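Long-range contact in putative cytosine/guanine deaminase (Unidentified, PDB 2PAJ), which catalyses the zinc-dependent hydrolytic deamination of 2-amino-4-hydroxypteridines such as isoxanthopterin, releasing ammonium and leaving the 2,4-dihydroxypteridine: residues C66-H78 with I387-G399. Residues are numbered along the deposited sequence; the frame is centred on the assembly and turned at random.
With ZN (zinc ion), chain B.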
# COMPACT_ATOMS: atom_id res chain seq x y z
N CYS A 66 0.57 -7.81 -24.42
CA CYS A 66 0.43 -7.45 -23.02
C CYS A 66 0.86 -6.03 -22.73
O CYS A 66 1.69 -5.46 -23.43
CB CYS A 66 1.23 -8.40 -22.13
SG CYS A 66 0.62 -10.08 -22.13
N VAL A 67 0.27 -5.48 -21.69
CA VAL A 67 0.54 -4.12 -21.25
C VAL A 67 1.39 -4.19 -19.98
O VAL A 67 1.17 -5.04 -19.10
CB VAL A 67 -0.79 -3.36 -20.97
CG1 VAL A 67 -0.52 -1.94 -20.53
CG2 VAL A 67 -1.65 -3.36 -22.22
N ILE A 68 2.38 -3.32 -19.90
CA ILE A 68 3.27 -3.27 -18.76
C ILE A 68 3.03 -2.00 -17.96
O ILE A 68 2.85 -0.92 -18.53
CB ILE A 68 4.76 -3.37 -19.21
CG1 ILE A 68 5.02 -4.76 -19.79
CG2 ILE A 68 5.69 -3.12 -18.04
CD1 ILE A 68 6.42 -4.97 -20.30
N TYR A 69 3.00 -2.15 -16.64
CA TYR A 69 2.78 -1.08 -15.68
C TYR A 69 3.79 -1.31 -14.56
O TYR A 69 4.34 -2.41 -14.43
CB TYR A 69 1.40 -1.25 -15.02
CG TYR A 69 0.17 -0.58 -15.62
CD1 TYR A 69 -0.06 -0.56 -17.01
CD2 TYR A 69 -0.81 -0.02 -14.79
CE1 TYR A 69 -1.22 -0.02 -17.54
CE2 TYR A 69 -1.98 0.52 -15.30
CZ TYR A 69 -2.18 0.52 -16.68
OH TYR A 69 -3.35 1.03 -17.18
N PRO A 70 4.08 -0.29 -13.75
CA PRO A 70 5.02 -0.58 -12.67
C PRO A 70 4.09 -1.19 -11.61
O PRO A 70 2.92 -0.82 -11.55
CB PRO A 70 5.56 0.80 -12.30
CG PRO A 70 4.47 1.71 -12.66
CD PRO A 70 3.97 1.16 -13.97
N ALA A 71 4.57 -2.15 -10.82
CA ALA A 71 3.72 -2.77 -9.80
C ALA A 71 3.13 -1.70 -8.87
O ALA A 71 3.74 -0.66 -8.64
CB ALA A 71 4.53 -3.79 -9.01
N TRP A 72 1.94 -1.94 -8.33
CA TRP A 72 1.31 -0.96 -7.45
C TRP A 72 1.99 -0.83 -6.09
O TRP A 72 2.63 -1.76 -5.60
CB TRP A 72 -0.16 -1.29 -7.20
CG TRP A 72 -1.02 -1.42 -8.41
CD1 TRP A 72 -1.56 -2.57 -8.91
CD2 TRP A 72 -1.36 -0.38 -9.33
NE1 TRP A 72 -2.22 -2.31 -10.09
CE2 TRP A 72 -2.11 -0.97 -10.37
CE3 TRP A 72 -1.10 1.00 -9.38
CZ2 TRP A 72 -2.61 -0.23 -11.45
CZ3 TRP A 72 -1.59 1.73 -10.44
CH2 TRP A 72 -2.34 1.11 -11.47
N VAL A 73 1.82 0.34 -5.50
CA VAL A 73 2.34 0.64 -4.18
C VAL A 73 1.14 1.07 -3.34
O VAL A 73 0.57 2.14 -3.55
CB VAL A 73 3.37 1.79 -4.24
CG1 VAL A 73 3.97 2.02 -2.86
CG2 VAL A 73 4.45 1.47 -5.24
N ASN A 74 0.76 0.23 -2.39
CA ASN A 74 -0.36 0.52 -1.51
C ASN A 74 0.20 1.22 -0.27
O ASN A 74 1.05 0.66 0.41
CB ASN A 74 -1.06 -0.78 -1.11
CG ASN A 74 -2.11 -0.57 -0.04
OD1 ASN A 74 -3.16 0.00 -0.29
ND2 ASN A 74 -1.82 -1.04 1.17
N THR A 75 -0.26 2.43 -0.00
CA THR A 75 0.23 3.20 1.13
C THR A 75 -0.64 3.25 2.38
O THR A 75 -0.35 4.03 3.29
CB THR A 75 0.56 4.64 0.71
OG1 THR A 75 -0.63 5.30 0.27
CG2 THR A 75 1.57 4.64 -0.41
N HIS A 76 -1.70 2.45 2.44
CA HIS A 76 -2.57 2.40 3.61
C HIS A 76 -3.45 1.16 3.59
O HIS A 76 -4.03 0.82 2.57
CB HIS A 76 -3.42 3.66 3.71
CG HIS A 76 -4.23 3.74 4.97
ND1 HIS A 76 -3.66 3.78 6.22
CD2 HIS A 76 -5.57 3.71 5.16
CE1 HIS A 76 -4.61 3.77 7.13
NE2 HIS A 76 -5.78 3.73 6.52
N HIS A 77 -3.56 0.49 4.74
CA HIS A 77 -4.32 -0.76 4.85
C HIS A 77 -4.58 -1.14 6.31
O HIS A 77 -4.05 -0.52 7.23
CB HIS A 77 -3.52 -1.89 4.20
CG HIS A 77 -4.35 -2.99 3.63
ND1 HIS A 77 -5.56 -3.37 4.17
CD2 HIS A 77 -4.12 -3.83 2.59
CE1 HIS A 77 -6.04 -4.40 3.49
NE2 HIS A 77 -5.19 -4.70 2.53
N HIS A 78 -5.39 -2.17 6.51
CA HIS A 78 -5.71 -2.71 7.83
C HIS A 78 -5.97 -4.20 7.62
O HIS A 78 -7.09 -4.68 7.79
CB HIS A 78 -6.97 -2.06 8.42
CG HIS A 78 -6.86 -0.58 8.59
ND1 HIS A 78 -5.84 0.02 9.29
CD2 HIS A 78 -7.66 0.43 8.15
CE1 HIS A 78 -6.00 1.33 9.27
NE2 HIS A 78 -7.10 1.60 8.59
N ILE A 387 -1.97 6.57 -12.54
CA ILE A 387 -0.97 5.52 -12.47
C ILE A 387 0.21 6.02 -11.66
O ILE A 387 0.89 5.26 -11.00
CB ILE A 387 -0.49 5.09 -13.89
CG1 ILE A 387 -1.61 4.36 -14.63
CG2 ILE A 387 0.72 4.17 -13.77
CD1 ILE A 387 -1.26 4.00 -16.06
N HIS A 388 0.44 7.32 -11.71
CA HIS A 388 1.53 7.92 -10.97
C HIS A 388 1.24 7.81 -9.49
O HIS A 388 2.09 7.37 -8.71
CB HIS A 388 1.69 9.40 -11.33
CG HIS A 388 2.91 10.02 -10.74
ND1 HIS A 388 2.86 11.16 -9.97
CD2 HIS A 388 4.20 9.63 -10.76
CE1 HIS A 388 4.08 11.45 -9.55
NE2 HIS A 388 4.91 10.54 -10.01
N TRP A 389 0.04 8.22 -9.11
CA TRP A 389 -0.39 8.17 -7.71
C TRP A 389 -0.28 6.77 -7.13
O TRP A 389 0.16 6.60 -6.00
CB TRP A 389 -1.83 8.65 -7.59
CG TRP A 389 -2.00 10.10 -7.89
CD1 TRP A 389 -1.03 11.05 -7.91
CD2 TRP A 389 -3.24 10.79 -8.10
NE1 TRP A 389 -1.58 12.30 -8.10
CE2 TRP A 389 -2.94 12.17 -8.22
CE3 TRP A 389 -4.58 10.38 -8.18
CZ2 TRP A 389 -3.92 13.16 -8.43
CZ3 TRP A 389 -5.57 11.36 -8.38
CH2 TRP A 389 -5.23 12.73 -8.50
N GLY A 390 -0.67 5.78 -7.93
CA GLY A 390 -0.65 4.39 -7.48
C GLY A 390 0.68 3.68 -7.51
O GLY A 390 0.80 2.55 -7.03
N THR A 391 1.69 4.34 -8.08
CA THR A 391 3.01 3.74 -8.17
C THR A 391 4.10 4.64 -7.58
O THR A 391 4.29 4.66 -6.38
CB THR A 391 3.37 3.37 -9.65
OG1 THR A 391 3.35 4.55 -10.46
CG2 THR A 391 2.35 2.38 -10.22
N ALA A 392 4.80 5.38 -8.44
CA ALA A 392 5.89 6.26 -8.03
C ALA A 392 5.50 7.32 -6.99
O ALA A 392 6.33 7.73 -6.18
CB ALA A 392 6.47 6.93 -9.25
N GLY A 393 4.25 7.76 -7.01
CA GLY A 393 3.80 8.74 -6.04
C GLY A 393 3.80 8.15 -4.65
O GLY A 393 4.25 8.78 -3.70
N GLY A 394 3.30 6.93 -4.51
CA GLY A 394 3.26 6.30 -3.21
C GLY A 394 4.65 5.95 -2.71
O GLY A 394 4.93 6.03 -1.52
N ALA A 395 5.52 5.58 -3.64
CA ALA A 395 6.89 5.22 -3.31
C ALA A 395 7.63 6.37 -2.67
O ALA A 395 8.27 6.20 -1.64
CB ALA A 395 7.62 4.75 -4.56
N ARG A 396 7.55 7.55 -3.27
CA ARG A 396 8.25 8.70 -2.73
C ARG A 396 7.65 9.19 -1.42
O ARG A 396 8.32 9.87 -0.63
CB ARG A 396 8.33 9.84 -3.77
CG ARG A 396 9.47 9.63 -4.80
CD ARG A 396 9.87 10.91 -5.56
NE ARG A 396 8.83 11.39 -6.50
CZ ARG A 396 8.72 11.03 -7.79
NH1 ARG A 396 9.58 10.18 -8.35
NH2 ARG A 396 7.73 11.52 -8.52
N VAL A 397 6.39 8.84 -1.17
CA VAL A 397 5.72 9.22 0.06
C VAL A 397 6.23 8.34 1.20
O VAL A 397 6.38 8.78 2.34
CB VAL A 397 4.19 9.09 -0.09
CG1 VAL A 397 3.52 9.05 1.27
CG2 VAL A 397 3.65 10.26 -0.92
N MET A 398 6.53 7.09 0.88
CA MET A 398 7.03 6.16 1.88
C MET A 398 8.57 6.14 1.91
O MET A 398 9.18 5.42 2.69
CB MET A 398 6.45 4.76 1.64
CG MET A 398 4.93 4.72 1.66
SD MET A 398 4.18 3.22 2.33
CE MET A 398 4.45 2.09 1.04
N GLY A 399 9.20 6.94 1.05
CA GLY A 399 10.65 7.00 1.05
C GLY A 399 11.39 5.95 0.26
O GLY A 399 12.63 5.89 0.30
ZN ZN B . -7.75 3.28 7.59
O HOH W 1 0.51 4.85 -3.91
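Val73 N donates to Gly390 O at 2.9 Å, the single direct hydrogen bond between 66-78 and 387-399, and a nearly straight one at 164°. The helix widens into a pi-type turn at 389-393, which probably leaves this carbonyl available to the strand. Gly390 O also lies at the edge of the Trp72 indole, near the ring plane, 3.4 Å from CE3. One residue back, Trp389 O shares a water with Val73 O, 2.7 Å from each carbonyl. Thr391 turns its hydroxyl back on its own helix, OG1 bonding Ile387 O; with OG1 between the backbone N and carbonyl carbon (chi1 60°), CG2 is left to meet Pro70 CG at 3.3 Å. The strand belongs to the TIM barrel of the amidohydrolase fold and runs into the HxH motif, whose His76 and His78 bind zinc through NE2, joined by His248 and Asp336. Apolar packing flanks these bonds, and Val73 CG2 lies against Thr391 O. Ile387 CD1 reaches Tyr69 CE2 at 3.6 Å, the two side chains crossing at about a right angle, while Tyr69 OH bonds Ala431 O. Nearer the metal, Met398 bends at chi2 and chi3, bringing CE within 3.9 Å of Val73 CG1. Thr75 CG2, in the loop after the strand, packs on Gly394 CA; Thr75 OG1 bonds Ser332 OG.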